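Long-range contacts in digeranylgeranylglycerophospholipid reductase (Sulfolobus acidocaldarius, PDB 4OPC), which reduces the double bonds of the geranylgeranyl chains of archaeal lipid precursors, using FAD, to give saturated membrane phospholipids: residues 10-15 / 152-157; 392-397 / 408-413. All coordinates share one frame; numbering follows the deposited sequence. Where two conformers were deposited one is given.

Overall arrangement
The two contacts sit on opposite sides of the chain's centre, with their own centres 44 Å apart and nearest atoms about 30 Å apart, so they do not touch. Contact 1 (10-15 / 152-157) is buried, with its centre about 17 Å from that of the chain; it brings two parallel strands of the FAD-binding sheet together beside the adenine, ribose and diphosphate of the reduced cofactor. Contact 2 (392-397 / 408-413) is only partly buried and lies about 28 Å from the chain's centre, where two helices meet near the C-terminal end. It is away from the flavin, but the side chain of Leu410 is about 5 Å from the bound phospholipid.

Contact 1: residues 10-15 / 152-157; sequences LIIGGG and KVVVEA. With FDA (dihydroflavine-adenine dinucleotide), chain B.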
ATOM      1  N   LEU A  10      -1.175 -20.778  -8.189  1.00 11.79           N
ATOM      2  CA  LEU A  10      -1.191 -19.810  -9.280  1.00 12.16           C
ATOM      3  C   LEU A  10      -1.167 -18.403  -8.697  1.00 10.69           C
ATOM      4  O   LEU A  10      -2.052 -18.047  -7.908  1.00 12.99           O
ATOM      5  CB  LEU A  10      -2.442 -19.990 -10.135  1.00 13.50           C
ATOM      6  CG  LEU A  10      -2.734 -18.887 -11.155  1.00 12.17           C
ATOM      7  CD1 LEU A  10      -1.654 -18.824 -12.235  1.00 14.25           C
ATOM      8  CD2 LEU A  10      -4.096 -19.113 -11.773  1.00 14.93           C
ATOM      9  N   ILE A  11      -0.168 -17.611  -9.081  1.00 10.58           N
ATOM     10  CA  ILE A  11      -0.057 -16.225  -8.611  1.00 11.02           C
ATOM     11  C   ILE A  11      -0.443 -15.332  -9.765  1.00 12.71           C
ATOM     12  O   ILE A  11       0.123 -15.441 -10.860  1.00 12.08           O
ATOM     13  CB  ILE A  11       1.371 -15.891  -8.132  1.00 12.81           C
ATOM     14  CG1 ILE A  11       1.798 -16.867  -7.034  1.00 13.62           C
ATOM     15  CG2 ILE A  11       1.451 -14.434  -7.641  1.00 12.36           C
ATOM     16  CD1 ILE A  11       3.305 -16.855  -6.740  1.00 14.64           C
ATOM     17  N   ILE A  12      -1.435 -14.478  -9.531  1.00 11.02           N
ATOM     18  CA  ILE A  12      -1.943 -13.598 -10.575  1.00 12.13           C
ATOM     19  C   ILE A  12      -1.483 -12.185 -10.282  1.00 11.27           C
ATOM     20  O   ILE A  12      -1.996 -11.524  -9.366  1.00 11.94           O
ATOM     21  CB  ILE A  12      -3.466 -13.644 -10.678  1.00 11.41           C
ATOM     22  CG1 ILE A  12      -3.961 -15.089 -10.824  1.00 12.59           C
ATOM     23  CG2 ILE A  12      -3.936 -12.791 -11.842  1.00 11.35           C
ATOM     24  CD1 ILE A  12      -5.474 -15.203 -10.817  1.00 14.71           C
ATOM     25  N   GLY A  13      -0.490 -11.748 -11.050  1.00 10.88           N
ATOM     26  CA  GLY A  13       0.134 -10.447 -10.885  1.00 11.71           C
ATOM     27  C   GLY A  13       1.546 -10.591 -10.365  1.00 11.84           C
ATOM     28  O   GLY A  13       1.813 -11.376  -9.449  1.00 13.04           O
ATOM     29  N   GLY A  14       2.457  -9.825 -10.949  1.00 11.13           N
ATOM     30  CA  GLY A  14       3.865  -9.928 -10.620  1.00 13.40           C
ATOM     31  C   GLY A  14       4.519  -8.634 -10.170  1.00 12.50           C
ATOM     32  O   GLY A  14       5.709  -8.457 -10.400  1.00 14.34           O
ATOM     33  N   GLY A  15       3.749  -7.739  -9.545  1.00 11.98           N
ATOM     34  CA  GLY A  15       4.318  -6.544  -8.931  1.00 12.93           C
ATOM     35  C   GLY A  15       5.001  -6.899  -7.625  1.00 11.55           C
ATOM     36  O   GLY A  15       5.348  -8.055  -7.412  1.00 12.94           O
ATOM     37  N   LYS A 152      -4.369 -25.426  -6.184  1.00 14.45           N
ATOM     38  CA  LYS A 152      -4.942 -25.526  -4.841  1.00 13.81           C
ATOM     39  C   LYS A 152      -5.226 -24.149  -4.243  1.00 14.66           C
ATOM     40  O   LYS A 152      -6.187 -23.977  -3.493  1.00 14.89           O
ATOM     41  CB  LYS A 152      -4.032 -26.325  -3.896  1.00 15.54           C
ATOM     42  CG  LYS A 152      -3.764 -27.746  -4.318  1.00 17.30           C
ATOM     43  CD  LYS A 152      -5.036 -28.469  -4.770  1.00 22.51           C
ATOM     44  CE  LYS A 152      -5.980 -28.769  -3.629  1.00 43.78           C
ATOM     45  NZ  LYS A 152      -7.182 -29.515  -4.106  1.00 47.57           N
ATOM     46  N   VAL A 153      -4.359 -23.179  -4.533  1.00 12.67           N
ATOM     47  CA  VAL A 153      -4.532 -21.812  -4.050  0.52 12.46           C
ATOM     48  C   VAL A 153      -4.180 -20.836  -5.162  1.00 12.56           C
ATOM     49  O   VAL A 153      -3.164 -20.998  -5.853  1.00 13.59           O
ATOM     50  CB  VAL A 153      -3.628 -21.497  -2.823  0.52 14.23           C
ATOM     51  CG1 VAL A 153      -3.980 -20.132  -2.229  0.52 13.76           C
ATOM     52  CG2 VAL A 153      -3.748 -22.564  -1.756  0.52 19.56           C
ATOM     53  N   VAL A 154      -5.031 -19.840  -5.346  1.00 11.30           N
ATOM     54  CA  VAL A 154      -4.741 -18.691  -6.189  1.00 11.27           C
ATOM     55  C   VAL A 154      -4.289 -17.559  -5.269  1.00 10.81           C
ATOM     56  O   VAL A 154      -4.929 -17.289  -4.243  1.00 11.99           O
ATOM     57  CB  VAL A 154      -5.982 -18.236  -6.977  1.00 11.08           C
ATOM     58  CG1 VAL A 154      -5.757 -16.857  -7.598  1.00 14.15           C
ATOM     59  CG2 VAL A 154      -6.328 -19.231  -8.077  1.00 13.23           C
ATOM     60  N   VAL A 155      -3.176 -16.922  -5.613  1.00 11.27           N
ATOM     61  CA  VAL A 155      -2.748 -15.712  -4.928  1.00 10.93           C
ATOM     62  C   VAL A 155      -3.151 -14.556  -5.828  1.00 10.61           C
ATOM     63  O   VAL A 155      -2.645 -14.422  -6.947  1.00 12.64           O
ATOM     64  CB  VAL A 155      -1.225 -15.711  -4.685  1.00 10.50           C
ATOM     65  CG1 VAL A 155      -0.788 -14.382  -4.105  1.00 12.84           C
ATOM     66  CG2 VAL A 155      -0.839 -16.854  -3.755  1.00 13.58           C
ATOM     67  N   GLU A 156      -4.114 -13.760  -5.369  1.00 10.38           N
ATOM     68  CA  GLU A 156      -4.644 -12.644  -6.135  1.00 10.55           C
ATOM     69  C   GLU A 156      -3.805 -11.415  -5.811  1.00 11.66           C
ATOM     70  O   GLU A 156      -3.906 -10.843  -4.727  1.00 11.08           O
ATOM     71  CB  GLU A 156      -6.116 -12.410  -5.762  1.00 12.00           C
ATOM     72  CG  GLU A 156      -7.029 -12.052  -6.935  1.00 13.77           C
ATOM     73  CD  GLU A 156      -7.045 -10.568  -7.290  1.00 11.90           C
ATOM     74  OE1 GLU A 156      -6.084  -9.855  -6.953  1.00 12.06           O
ATOM     75  OE2 GLU A 156      -8.004 -10.122  -7.956  1.00 11.89           O
ATOM     76  N   ALA A 157      -2.967 -11.027  -6.762  1.00 10.81           N
ATOM     77  CA  ALA A 157      -2.008  -9.952  -6.579  1.00 10.10           C
ATOM     78  C   ALA A 157      -2.136  -8.960  -7.738  1.00 10.61           C
ATOM     79  O   ALA A 157      -1.137  -8.467  -8.268  1.00 10.53           O
ATOM     80  CB  ALA A 157      -0.599 -10.525  -6.501  1.00 12.05           C
TER
HETATM   81  PA  FDA B 501       0.843  -3.603  -8.793  1.00 11.70           P
HETATM   82  O1A FDA B 501      -0.246  -2.774  -9.355  1.00 12.00           O
HETATM   83  O2A FDA B 501       2.238  -2.992  -8.741  1.00 12.71           O
HETATM   84  O5B FDA B 501       0.944  -4.950  -9.619  1.00 11.03           O
HETATM   85  C5B FDA B 501      -0.247  -5.635 -10.053  1.00 11.04           C
HETATM   86  C4B FDA B 501       0.129  -6.477 -11.244  1.00 11.70           C
HETATM   87  O4B FDA B 501      -0.979  -7.330 -11.596  1.00 11.74           O
HETATM   88  C3B FDA B 501       0.493  -5.689 -12.507  1.00 12.68           C
HETATM   89  O3B FDA B 501       1.822  -5.988 -12.932  1.00 12.98           O
HETATM   90  C2B FDA B 501      -0.606  -6.077 -13.514  1.00 12.65           C
HETATM   91  O2B FDA B 501      -0.128  -6.139 -14.848  1.00 13.64           O
HETATM   92  C1B FDA B 501      -1.025  -7.447 -13.004  1.00 11.82           C
HETATM   93  N9A FDA B 501      -2.375  -7.891 -13.326  1.00 11.73           N
HETATM   94  C8A FDA B 501      -3.555  -7.273 -12.992  1.00 11.96           C
HETATM   95  N7A FDA B 501      -4.628  -7.946 -13.342  1.00 11.86           N
HETATM   96  C5A FDA B 501      -4.117  -9.090 -13.937  1.00 11.31           C
HETATM   97  C6A FDA B 501      -4.736 -10.235 -14.473  1.00 11.73           C
HETATM   98  N6A FDA B 501      -6.054 -10.445 -14.452  1.00 13.27           N
HETATM   99  N1A FDA B 501      -3.938 -11.216 -14.938  1.00 11.89           N
HETATM  100  C2A FDA B 501      -2.614 -11.031 -14.924  1.00 12.57           C
HETATM  101  N3A FDA B 501      -1.916 -10.016 -14.410  1.00 12.19           N
HETATM  102  C4A FDA B 501      -2.733  -9.085 -13.903  1.00 11.53           C
HETATM  103  N1  FDA B 501       4.396   2.845  -2.267  1.00 10.95           N
HETATM  104  C2  FDA B 501       5.623   2.883  -1.654  1.00 11.33           C
HETATM  105  O2  FDA B 501       5.994   1.982  -0.909  1.00 11.95           O
HETATM  106  N3  FDA B 501       6.429   3.955  -1.936  1.00 11.51           N
HETATM  107  C4  FDA B 501       6.105   5.068  -2.683  1.00 11.85           C
HETATM  108  O4  FDA B 501       6.976   5.889  -2.963  1.00 12.91           O
HETATM  109  C4X FDA B 501       4.809   5.008  -3.239  1.00 11.30           C
HETATM  110  N5  FDA B 501       4.384   6.035  -4.030  1.00 11.23           N
HETATM  111  C5X FDA B 501       3.286   5.871  -4.850  1.00 10.87           C
HETATM  112  C6  FDA B 501       3.010   6.790  -5.852  1.00 11.82           C
HETATM  113  C7  FDA B 501       1.967   6.602  -6.746  1.00 11.46           C
HETATM  114  C7M FDA B 501       1.794   7.563  -7.893  1.00 12.64           C
HETATM  115  C8  FDA B 501       1.137   5.479  -6.609  1.00 11.22           C
HETATM  116  C8M FDA B 501       0.037   5.209  -7.609  1.00 13.20           C
HETATM  117  C9  FDA B 501       1.398   4.560  -5.589  1.00 10.98           C
HETATM  118  C9A FDA B 501       2.472   4.731  -4.724  1.00 10.94           C
HETATM  119  N10 FDA B 501       2.790   3.801  -3.709  1.00 10.59           N
HETATM  120  C10 FDA B 501       4.007   3.887  -3.068  1.00 11.36           C
HETATM  121  C1' FDA B 501       2.010   2.551  -3.533  1.00 10.80           C
HETATM  122  C2' FDA B 501       2.705   1.371  -4.237  1.00 11.01           C
HETATM  123  O2' FDA B 501       3.134   1.749  -5.549  1.00 11.03           O
HETATM  124  C3' FDA B 501       1.747   0.184  -4.363  1.00 11.05           C
HETATM  125  O3' FDA B 501       1.132  -0.025  -3.099  1.00 10.86           O
HETATM  126  C4' FDA B 501       2.401  -1.148  -4.757  1.00 11.09           C
HETATM  127  O4' FDA B 501       3.266  -0.997  -5.882  1.00 11.32           O
HETATM  128  C5' FDA B 501       1.361  -2.206  -5.041  1.00 10.85           C
HETATM  129  O5' FDA B 501       2.000  -3.412  -5.509  1.00 10.69           O
HETATM  130  P   FDA B 501       1.110  -4.619  -6.038  1.00 10.86           P
HETATM  131  O1P FDA B 501       2.047  -5.691  -6.419  1.00 10.79           O
HETATM  132  O2P FDA B 501      -0.008  -4.959  -5.065  1.00 10.79           O
HETATM  133  O3P FDA B 501       0.352  -4.038  -7.322  1.00 10.86           O
HETATM  134  O   HOH W   1       1.607  -8.058  -7.690  1.00 11.00           O
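Ile12 lays its CD1 against CG1 of Val154 at 3.6 Å, the closest apolar touch between these two parallel strands; Leu10 lies on the same face of the sheet. On the other face Ile11 and Val155 run side by side, CG1 of the isoleucine 4.0 Å from CB of the valine. The backbones are tightly zipped: Leu10 N bonds to Val153 O, Val155 N to Leu10 O, and Ile12 N to Val155 O, this last almost straight at 178°. The final bond, Ala157 N to Ile12 O at 2.8 Å, is bent to 139°, and there the regular pairing stops.

The fit stays close at Gly13, whose CA approaches Ala157 O at 3.5 Å; a beta carbon there would collide with that oxygen. After it the contact loosens: Gly14 touches nothing across, and a water takes over, donating to Ala157 O and to FDA O1P (2.7 Å), while Gly15 N gives it a weak bond. The opposite end, at Lys152, is exposed to solvent.

Ile12 also faces the cofactor: with CG1 beside the backbone N (chi1 -53°), CG2 stands anti to that N, and its methyl reaches N1A of the adenine at 3.5 Å. Glu156 is buried but well gripped, OE1 by the hydroxyls of Thr158 and Ser290, OE2 by the backbone N-H groups of Phe164 and Arg165. A beta carbon on Gly15, just before helix 16-25, would strike FDA O5B. A parallel strand running into a glycine-rich turn and a helix beside the diphosphate is the hallmark of the Rossmann-type dinucleotide-binding fold.

Contact 2: residues 392-397 / 408-413; sequences DKAMRV and FKLKAV
The carboxylate of Asp392 is met by the ammonium of Lys411 on the syn side of OD1, only 16° out of its plane, so this salt bridge does not come over a face. The grip is one-armed: NZ lies 3.1 Å from OD1 but 4.1 Å from Asp392 OD2. The other flat group, the Phe408 ring, leans on Ile398; it is the backbone of Phe408 that meets Met395, whose SD sits 3.8 Å from Phe408 O. Bends at chi2 and chi3 fold the methionine so that its CE presses on CB of Leu410, a tight 3.5 Å. With CG anti to the backbone N (chi1 -178°), Leu410 sends CD2 to CB of Ala394 at 3.6 Å. The lysine's chain also rests on Leu388 and Ala391; an alanine in its place would probably leave Asp392 without its charged mate here and take away the packing against Leu388 and Ala391. Ala394 and Leu410 are buried, whereas the ion pair lies toward solvent, Asp392 being exposed. Helices 388-397 and 410-425, joined by a short connection that ends in a 3-10 turn at Phe408 and Lys409, pack here with Lys409 as N-cap of the second; Phe354 of helix 332-357 touches Leu410, and helix 434-452 reaches Val413 through Phe448.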
ATOM      1  N   ASP A 392      -2.825  14.372  25.399  1.00 27.71           N
ATOM      2  CA  ASP A 392      -3.063  15.352  26.457  1.00 27.65           C
ATOM      3  C   ASP A 392      -2.122  16.545  26.333  1.00 35.79           C
ATOM      4  O   ASP A 392      -2.545  17.692  26.457  1.00 26.77           O
ATOM      5  CB  ASP A 392      -2.935  14.713  27.843  1.00 30.31           C
ATOM      6  CG  ASP A 392      -4.149  13.876  28.218  1.00 35.32           C
ATOM      7  OD1 ASP A 392      -5.216  14.045  27.588  1.00 36.38           O
ATOM      8  OD2 ASP A 392      -4.034  13.051  29.149  1.00 42.60           O
ATOM      9  N   LYS A 393      -0.847  16.270  26.078  1.00 27.19           N
ATOM     10  CA  LYS A 393       0.140  17.326  25.875  1.00 26.79           C
ATOM     11  C   LYS A 393      -0.232  18.201  24.683  1.00 24.58           C
ATOM     12  O   LYS A 393      -0.130  19.430  24.741  1.00 25.53           O
ATOM     13  CB  LYS A 393       1.539  16.723  25.694  1.00 28.36           C
ATOM     14  CG  LYS A 393       2.612  17.718  25.293  1.00 35.28           C
ATOM     15  CD  LYS A 393       2.780  18.821  26.323  1.00 42.16           C
ATOM     16  CE  LYS A 393       3.887  19.782  25.914  1.00 56.42           C
ATOM     17  NZ  LYS A 393       5.205  19.094  25.821  1.00 57.55           N
ATOM     18  N   ALA A 394      -0.660  17.556  23.603  1.00 23.24           N
ATOM     19  CA  ALA A 394      -1.105  18.260  22.405  1.00 21.38           C
ATOM     20  C   ALA A 394      -2.245  19.227  22.722  1.00 23.14           C
ATOM     21  O   ALA A 394      -2.269  20.368  22.246  1.00 23.38           O
ATOM     22  CB  ALA A 394      -1.547  17.261  21.359  1.00 20.49           C
ATOM     23  N   MET A 395      -3.197  18.772  23.527  1.00 23.47           N
ATOM     24  CA  MET A 395      -4.342  19.607  23.871  1.00 23.05           C
ATOM     25  C   MET A 395      -3.938  20.812  24.704  1.00 23.61           C
ATOM     26  O   MET A 395      -4.492  21.903  24.552  1.00 25.48           O
ATOM     27  CB  MET A 395      -5.428  18.779  24.560  1.00 26.59           C
ATOM     28  CG  MET A 395      -5.980  17.652  23.684  1.00 27.61           C
ATOM     29  SD  MET A 395      -6.756  18.175  22.132  1.00 33.11           S
ATOM     30  CE  MET A 395      -5.381  18.265  20.985  1.00 34.61           C
ATOM     31  N   ARG A 396      -2.955  20.627  25.571  1.00 24.32           N
ATOM     32  CA  ARG A 396      -2.420  21.758  26.311  1.00 25.32           C
ATOM     33  C   ARG A 396      -1.713  22.736  25.366  1.00 24.14           C
ATOM     34  O   ARG A 396      -1.823  23.949  25.518  1.00 27.07           O
ATOM     35  CB  ARG A 396      -1.483  21.292  27.426  1.00 27.29           C
ATOM     36  CG  ARG A 396      -0.769  22.430  28.145  1.00 33.05           C
ATOM     37  CD  ARG A 396      -0.047  21.958  29.393  1.00 31.66           C
ATOM     38  NE  ARG A 396      -0.963  21.745  30.510  1.00 32.57           N
ATOM     39  CZ  ARG A 396      -0.577  21.341  31.716  1.00 35.05           C
ATOM     40  NH1 ARG A 396       0.705  21.102  31.950  1.00 42.80           N
ATOM     41  NH2 ARG A 396      -1.471  21.175  32.689  1.00 36.66           N
ATOM     42  N   VAL A 397      -0.996  22.208  24.381  1.00 23.49           N
ATOM     43  CA  VAL A 397      -0.265  23.050  23.440  1.00 23.02           C
ATOM     44  C   VAL A 397      -1.186  23.989  22.657  1.00 26.08           C
ATOM     45  O   VAL A 397      -0.852  25.155  22.425  1.00 28.63           O
ATOM     46  CB  VAL A 397       0.595  22.193  22.482  1.00 28.99           C
ATOM     47  CG1 VAL A 397       1.052  23.002  21.276  1.00 30.28           C
ATOM     48  CG2 VAL A 397       1.788  21.613  23.230  1.00 32.46           C
ATOM     49  N   PHE A 408      -9.036  20.164  18.179  1.00 17.88           N
ATOM     50  CA  PHE A 408      -9.468  19.871  19.541  1.00 18.95           C
ATOM     51  C   PHE A 408     -10.070  18.475  19.697  1.00 19.00           C
ATOM     52  O   PHE A 408     -10.365  18.060  20.815  1.00 22.62           O
ATOM     53  CB  PHE A 408     -10.447  20.935  20.052  1.00 20.26           C
ATOM     54  CG  PHE A 408      -9.815  22.291  20.267  1.00 20.51           C
ATOM     55  CD1 PHE A 408      -9.038  22.541  21.388  1.00 22.58           C
ATOM     56  CD2 PHE A 408     -10.006  23.316  19.349  1.00 20.62           C
ATOM     57  CE1 PHE A 408      -8.453  23.792  21.591  1.00 24.26           C
ATOM     58  CE2 PHE A 408      -9.425  24.570  19.538  1.00 20.74           C
ATOM     59  CZ  PHE A 408      -8.648  24.807  20.659  1.00 22.86           C
ATOM     60  N   LYS A 409     -10.267  17.767  18.592  1.00 19.89           N
ATOM     61  CA  LYS A 409     -10.788  16.403  18.646  1.00 23.65           C
ATOM     62  C   LYS A 409      -9.692  15.358  18.718  1.00 25.79           C
ATOM     63  O   LYS A 409      -9.977  14.163  18.637  1.00 23.37           O
ATOM     64  CB  LYS A 409     -11.689  16.125  17.447  1.00 24.64           C
ATOM     65  CG  LYS A 409     -13.047  16.807  17.578  1.00 29.23           C
ATOM     66  CD  LYS A 409     -13.853  16.677  16.307  1.00 29.83           C
ATOM     67  CE  LYS A 409     -15.258  17.220  16.481  1.00 31.40           C
ATOM     68  NZ  LYS A 409     -16.054  16.416  17.457  1.00 26.93           N
ATOM     69  N   LEU A 410      -8.448  15.793  18.892  1.00 19.23           N
ATOM     70  CA  LEU A 410      -7.324  14.862  18.769  1.00 19.54           C
ATOM     71  C   LEU A 410      -7.368  13.778  19.849  1.00 20.09           C
ATOM     72  O   LEU A 410      -6.990  12.626  19.594  1.00 20.38           O
ATOM     73  CB  LEU A 410      -5.990  15.604  18.819  1.00 20.93           C
ATOM     74  CG  LEU A 410      -4.769  14.691  18.647  1.00 20.69           C
ATOM     75  CD1 LEU A 410      -4.806  14.050  17.267  1.00 22.79           C
ATOM     76  CD2 LEU A 410      -3.470  15.449  18.866  1.00 31.17           C
ATOM     77  N   LYS A 411      -7.813  14.132  21.048  1.00 23.02           N
ATOM     78  CA  LYS A 411      -7.924  13.149  22.114  1.00 24.22           C
ATOM     79  C   LYS A 411      -8.908  12.049  21.750  1.00 23.58           C
ATOM     80  O   LYS A 411      -8.629  10.863  21.937  1.00 24.73           O
ATOM     81  CB  LYS A 411      -8.371  13.818  23.410  1.00 26.34           C
ATOM     82  CG  LYS A 411      -8.599  12.837  24.542  1.00 31.94           C
ATOM     83  CD  LYS A 411      -7.333  12.055  24.849  1.00 44.59           C
ATOM     84  CE  LYS A 411      -7.473  11.259  26.137  1.00 48.36           C
ATOM     85  NZ  LYS A 411      -7.629  12.152  27.321  1.00 45.07           N
ATOM     86  N   ALA A 412     -10.059  12.440  21.220  1.00 22.83           N
ATOM     87  CA  ALA A 412     -11.059  11.470  20.779  1.00 24.12           C
ATOM     88  C   ALA A 412     -10.533  10.611  19.629  1.00 21.23           C
ATOM     89  O   ALA A 412     -10.846   9.424  19.536  1.00 23.88           O
ATOM     90  CB  ALA A 412     -12.334  12.175  20.363  1.00 26.59           C
ATOM     91  N   VAL A 413      -9.750  11.217  18.742  1.00 16.80           N
ATOM     92  CA  VAL A 413      -9.146  10.490  17.643  1.00 16.98           C
ATOM     93  C   VAL A 413      -8.232   9.401  18.201  1.00 16.31           C
ATOM     94  O   VAL A 413      -8.299   8.243  17.768  1.00 16.94           O
ATOM     95  CB  VAL A 413      -8.363  11.437  16.729  1.00 16.31           C
ATOM     96  CG1 VAL A 413      -7.597  10.651  15.699  1.00 17.09           C
ATOM     97  CG2 VAL A 413      -9.319  12.392  16.040  1.00 19.05           C
TER